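Local coordinates for protein pectate lyase (Bacillus subtilis, PDB 5AMV) that cleaves polygalacturonate by calcium-dependent elimination, releasing oligosaccharides with an unsaturated galacturonosyl group at the non-reducing end, at residues K314-D326 / V369-S382. Numbering follows the deposited sequence. Where two conformers were deposited one is given.
Sequences KSSKIYAQNNVID and VGWTPSLHGSIDAS
Tyr319 lies against residues 369-373 of the loop from CB to OH. Its CB rests 3.8 Å from CZ2 of Trp371, and because CG stands anti to the backbone N (chi1 -165°) the ring swings out to present one face to Pro373. CG and CD1 lie against the proline's CD, which sits 3.3 Å from the centroid of the Tyr319 ring, almost over its centre, a clear CH-pi contact; CE1 and CZ also stay near this CD. At the ring's edge CD2 meets CG2 of Val369; the carbonyl O of Trp371 also comes within 3.4 Å of CD2. Farther out, CE2 and OH run beside CG2 of Thr372. The Tyr319 ring also turns its edge to the face of the Trp371 six-membered ring, with the planes at 61°. Strand 317-326 belongs to the parallel beta-helix of this polysaccharide lyase family, beside strand 287-296, and the loop crosses its outward-pointing side chains on the way to the C-terminal helix. An alanine in place of Tyr319 would take this ring away and is likely to leave Pro373 CD without its aromatic platform, opening a gap between Val369 and Thr372. Trp371 is pinned separately, NE1 giving a hydrogen bond of 2.9 Å to Lys317 O, close to the indole plane. Farther along, CD1 of Ile379 comes 3.2 Å from OE1 of Gln321, an oxygen hydrogen-bonded to His289. Asn322 ND2 donates to Asp380 O at 2.9 Å, nearly straight at 169° and in the amide plane.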
# COMPACT_ATOMS: atom_id res chain seq x y z
N LYS A 314 16.06 -1.89 -8.14
CA LYS A 314 16.97 -1.07 -8.97
C LYS A 314 17.14 0.37 -8.47
O LYS A 314 16.15 1.11 -8.30
CB LYS A 314 16.47 -1.03 -10.39
CG LYS A 314 17.32 -0.12 -11.30
CD LYS A 314 16.76 -0.26 -12.70
CE LYS A 314 17.62 0.56 -13.68
NZ LYS A 314 16.95 0.50 -15.01
N SER A 315 18.40 0.75 -8.22
CA SER A 315 18.78 2.11 -7.83
C SER A 315 18.06 2.59 -6.55
O SER A 315 17.96 3.79 -6.28
CB SER A 315 18.52 3.05 -9.02
OG SER A 315 19.08 4.34 -8.78
N SER A 316 17.53 1.66 -5.74
CA SER A 316 16.89 2.06 -4.50
C SER A 316 17.86 2.71 -3.54
O SER A 316 19.07 2.42 -3.53
CB SER A 316 16.18 0.88 -3.79
OG SER A 316 17.07 -0.18 -3.54
N LYS A 317 17.34 3.63 -2.73
CA LYS A 317 18.16 4.31 -1.76
C LYS A 317 17.50 4.31 -0.39
O LYS A 317 17.21 5.36 0.17
CB LYS A 317 18.48 5.72 -2.27
CG LYS A 317 19.37 5.70 -3.51
CD LYS A 317 19.52 7.10 -4.12
CE LYS A 317 20.63 7.05 -5.26
NZ LYS A 317 20.39 6.03 -6.30
N ILE A 318 17.27 3.12 0.14
CA ILE A 318 16.65 3.02 1.47
C ILE A 318 17.68 3.38 2.55
O ILE A 318 18.83 2.86 2.55
CB ILE A 318 16.10 1.60 1.74
CG1 ILE A 318 14.99 1.26 0.72
CG2 ILE A 318 15.66 1.46 3.20
CD1 ILE A 318 14.58 -0.21 0.72
N TYR A 319 17.27 4.28 3.44
CA TYR A 319 18.05 4.68 4.58
C TYR A 319 17.27 4.29 5.84
O TYR A 319 16.25 4.90 6.18
CB TYR A 319 18.31 6.19 4.50
CG TYR A 319 19.38 6.71 5.42
CD1 TYR A 319 19.13 6.91 6.78
CD2 TYR A 319 20.63 7.04 4.92
CE1 TYR A 319 20.12 7.40 7.68
CE2 TYR A 319 21.62 7.55 5.78
CZ TYR A 319 21.36 7.73 7.15
OH TYR A 319 22.34 8.24 7.99
N ALA A 320 17.75 3.24 6.50
CA ALA A 320 16.98 2.62 7.57
C ALA A 320 17.63 2.84 8.93
O ALA A 320 18.85 2.68 9.08
CB ALA A 320 16.79 1.12 7.28
N GLN A 321 16.83 3.27 9.90
CA GLN A 321 17.33 3.45 11.26
C GLN A 321 16.40 2.88 12.31
O GLN A 321 15.20 3.16 12.33
CB GLN A 321 17.51 4.95 11.59
CG GLN A 321 18.54 5.64 10.74
CD GLN A 321 18.53 7.12 10.97
OE1 GLN A 321 17.60 7.82 10.58
NE2 GLN A 321 19.57 7.63 11.64
N ASN A 322 16.98 2.14 13.25
CA ASN A 322 16.27 1.70 14.44
C ASN A 322 14.94 0.98 14.18
O ASN A 322 13.90 1.33 14.79
CB ASN A 322 16.15 2.82 15.47
CG ASN A 322 17.53 3.23 16.02
OD1 ASN A 322 18.58 2.74 15.54
ND2 ASN A 322 17.53 4.06 17.05
N ASN A 323 15.00 -0.02 13.31
CA ASN A 323 13.86 -0.86 12.99
C ASN A 323 14.01 -2.19 13.68
O ASN A 323 15.15 -2.63 13.91
CB ASN A 323 13.76 -1.09 11.46
CG ASN A 323 13.49 0.19 10.71
OD1 ASN A 323 12.37 0.68 10.72
ND2 ASN A 323 14.53 0.79 10.10
N VAL A 324 12.89 -2.84 13.98
CA VAL A 324 12.92 -4.07 14.81
C VAL A 324 12.13 -5.17 14.08
O VAL A 324 10.96 -4.92 13.72
CB VAL A 324 12.27 -3.75 16.17
CG1 VAL A 324 12.17 -5.05 17.07
CG2 VAL A 324 13.11 -2.70 16.90
N ILE A 325 12.74 -6.35 13.87
CA ILE A 325 12.13 -7.45 13.14
C ILE A 325 12.09 -8.66 14.06
O ILE A 325 13.16 -9.15 14.49
CB ILE A 325 12.95 -7.76 11.84
CG1 ILE A 325 12.98 -6.51 10.93
CG2 ILE A 325 12.35 -8.93 11.08
CD1 ILE A 325 13.98 -6.68 9.76
N ASP A 326 10.89 -9.16 14.37
CA ASP A 326 10.76 -10.40 15.14
C ASP A 326 10.15 -11.51 14.28
O ASP A 326 8.91 -11.65 14.16
CB ASP A 326 9.93 -10.17 16.38
CG ASP A 326 10.70 -9.40 17.48
OD1 ASP A 326 11.95 -9.40 17.45
OD2 ASP A 326 10.04 -8.80 18.33
N VAL A 369 23.83 5.09 0.57
CA VAL A 369 22.84 5.21 -0.50
C VAL A 369 22.88 6.62 -1.10
O VAL A 369 21.97 7.00 -1.83
CB VAL A 369 21.40 4.87 0.01
CG1 VAL A 369 21.21 3.32 0.08
CG2 VAL A 369 21.13 5.57 1.34
N GLY A 370 23.95 7.35 -0.80
CA GLY A 370 24.24 8.61 -1.49
C GLY A 370 23.45 9.81 -1.00
O GLY A 370 23.51 10.90 -1.62
N TRP A 371 22.70 9.63 0.10
CA TRP A 371 22.00 10.72 0.78
C TRP A 371 21.82 10.41 2.26
O TRP A 371 21.99 9.26 2.67
CB TRP A 371 20.62 10.97 0.12
CG TRP A 371 19.59 9.87 0.47
CD1 TRP A 371 19.64 8.55 0.13
CD2 TRP A 371 18.41 10.04 1.27
NE1 TRP A 371 18.56 7.86 0.67
CE2 TRP A 371 17.79 8.76 1.37
CE3 TRP A 371 17.81 11.14 1.89
CZ2 TRP A 371 16.59 8.55 2.07
CZ3 TRP A 371 16.60 10.93 2.60
CH2 TRP A 371 16.01 9.65 2.66
N THR A 372 21.52 11.46 3.04
CA THR A 372 21.17 11.33 4.46
C THR A 372 19.91 12.14 4.76
O THR A 372 19.79 13.32 4.39
CB THR A 372 22.28 11.82 5.40
OG1 THR A 372 22.74 13.09 4.93
CG2 THR A 372 23.43 10.84 5.43
N PRO A 373 18.92 11.48 5.39
CA PRO A 373 17.66 12.20 5.64
C PRO A 373 17.89 13.40 6.53
O PRO A 373 18.64 13.31 7.50
CB PRO A 373 16.81 11.20 6.42
CG PRO A 373 17.47 9.87 6.30
CD PRO A 373 18.82 10.03 5.65
N SER A 374 17.22 14.52 6.24
CA SER A 374 17.24 15.64 7.19
C SER A 374 15.86 15.95 7.81
O SER A 374 15.78 16.36 8.99
CB SER A 374 17.84 16.88 6.54
OG SER A 374 17.28 17.09 5.26
N LEU A 375 14.79 15.73 7.05
CA LEU A 375 13.43 16.00 7.54
C LEU A 375 12.85 14.82 8.30
O LEU A 375 12.31 13.90 7.69
CB LEU A 375 12.47 16.27 6.37
CG LEU A 375 12.33 17.69 5.89
CD1 LEU A 375 11.37 17.72 4.75
CD2 LEU A 375 11.88 18.57 7.08
N HIS A 376 12.97 14.81 9.61
CA HIS A 376 12.38 13.75 10.40
C HIS A 376 12.17 14.20 11.82
O HIS A 376 12.86 15.10 12.30
CB HIS A 376 13.26 12.47 10.38
CG HIS A 376 14.61 12.66 10.98
ND1 HIS A 376 14.82 12.67 12.35
CD2 HIS A 376 15.82 12.88 10.42
CE1 HIS A 376 16.10 12.88 12.60
NE2 HIS A 376 16.73 13.00 11.44
N GLY A 377 11.25 13.52 12.51
CA GLY A 377 11.02 13.75 13.93
C GLY A 377 12.00 12.93 14.75
O GLY A 377 12.99 12.37 14.21
N SER A 378 11.72 12.82 16.04
CA SER A 378 12.59 12.09 16.96
C SER A 378 12.66 10.60 16.63
O SER A 378 11.64 9.95 16.41
CB SER A 378 12.11 12.29 18.39
OG SER A 378 12.39 13.61 18.80
N ILE A 379 13.88 10.07 16.61
CA ILE A 379 14.10 8.65 16.35
C ILE A 379 14.24 7.90 17.68
O ILE A 379 15.19 8.13 18.44
CB ILE A 379 15.31 8.44 15.41
CG1 ILE A 379 15.09 9.21 14.10
CG2 ILE A 379 15.56 6.93 15.15
CD1 ILE A 379 16.25 9.14 13.15
N ASP A 380 13.28 7.02 17.98
CA ASP A 380 13.30 6.20 19.20
C ASP A 380 14.49 5.28 19.14
O ASP A 380 14.91 4.80 18.08
CB ASP A 380 12.05 5.31 19.31
CG ASP A 380 10.75 6.10 19.35
OD1 ASP A 380 10.76 7.31 19.68
OD2 ASP A 380 9.70 5.48 19.04
N ALA A 381 15.02 5.00 20.32
CA ALA A 381 15.97 3.88 20.49
C ALA A 381 15.31 2.57 20.03
O ALA A 381 14.12 2.31 20.31
CB ALA A 381 16.37 3.77 21.98
N SER A 382 16.08 1.73 19.37
CA SER A 382 15.54 0.43 18.92
C SER A 382 14.86 -0.39 20.00
O SER A 382 13.83 -1.04 19.75
CB SER A 382 16.64 -0.39 18.28
OG SER A 382 17.30 0.36 17.28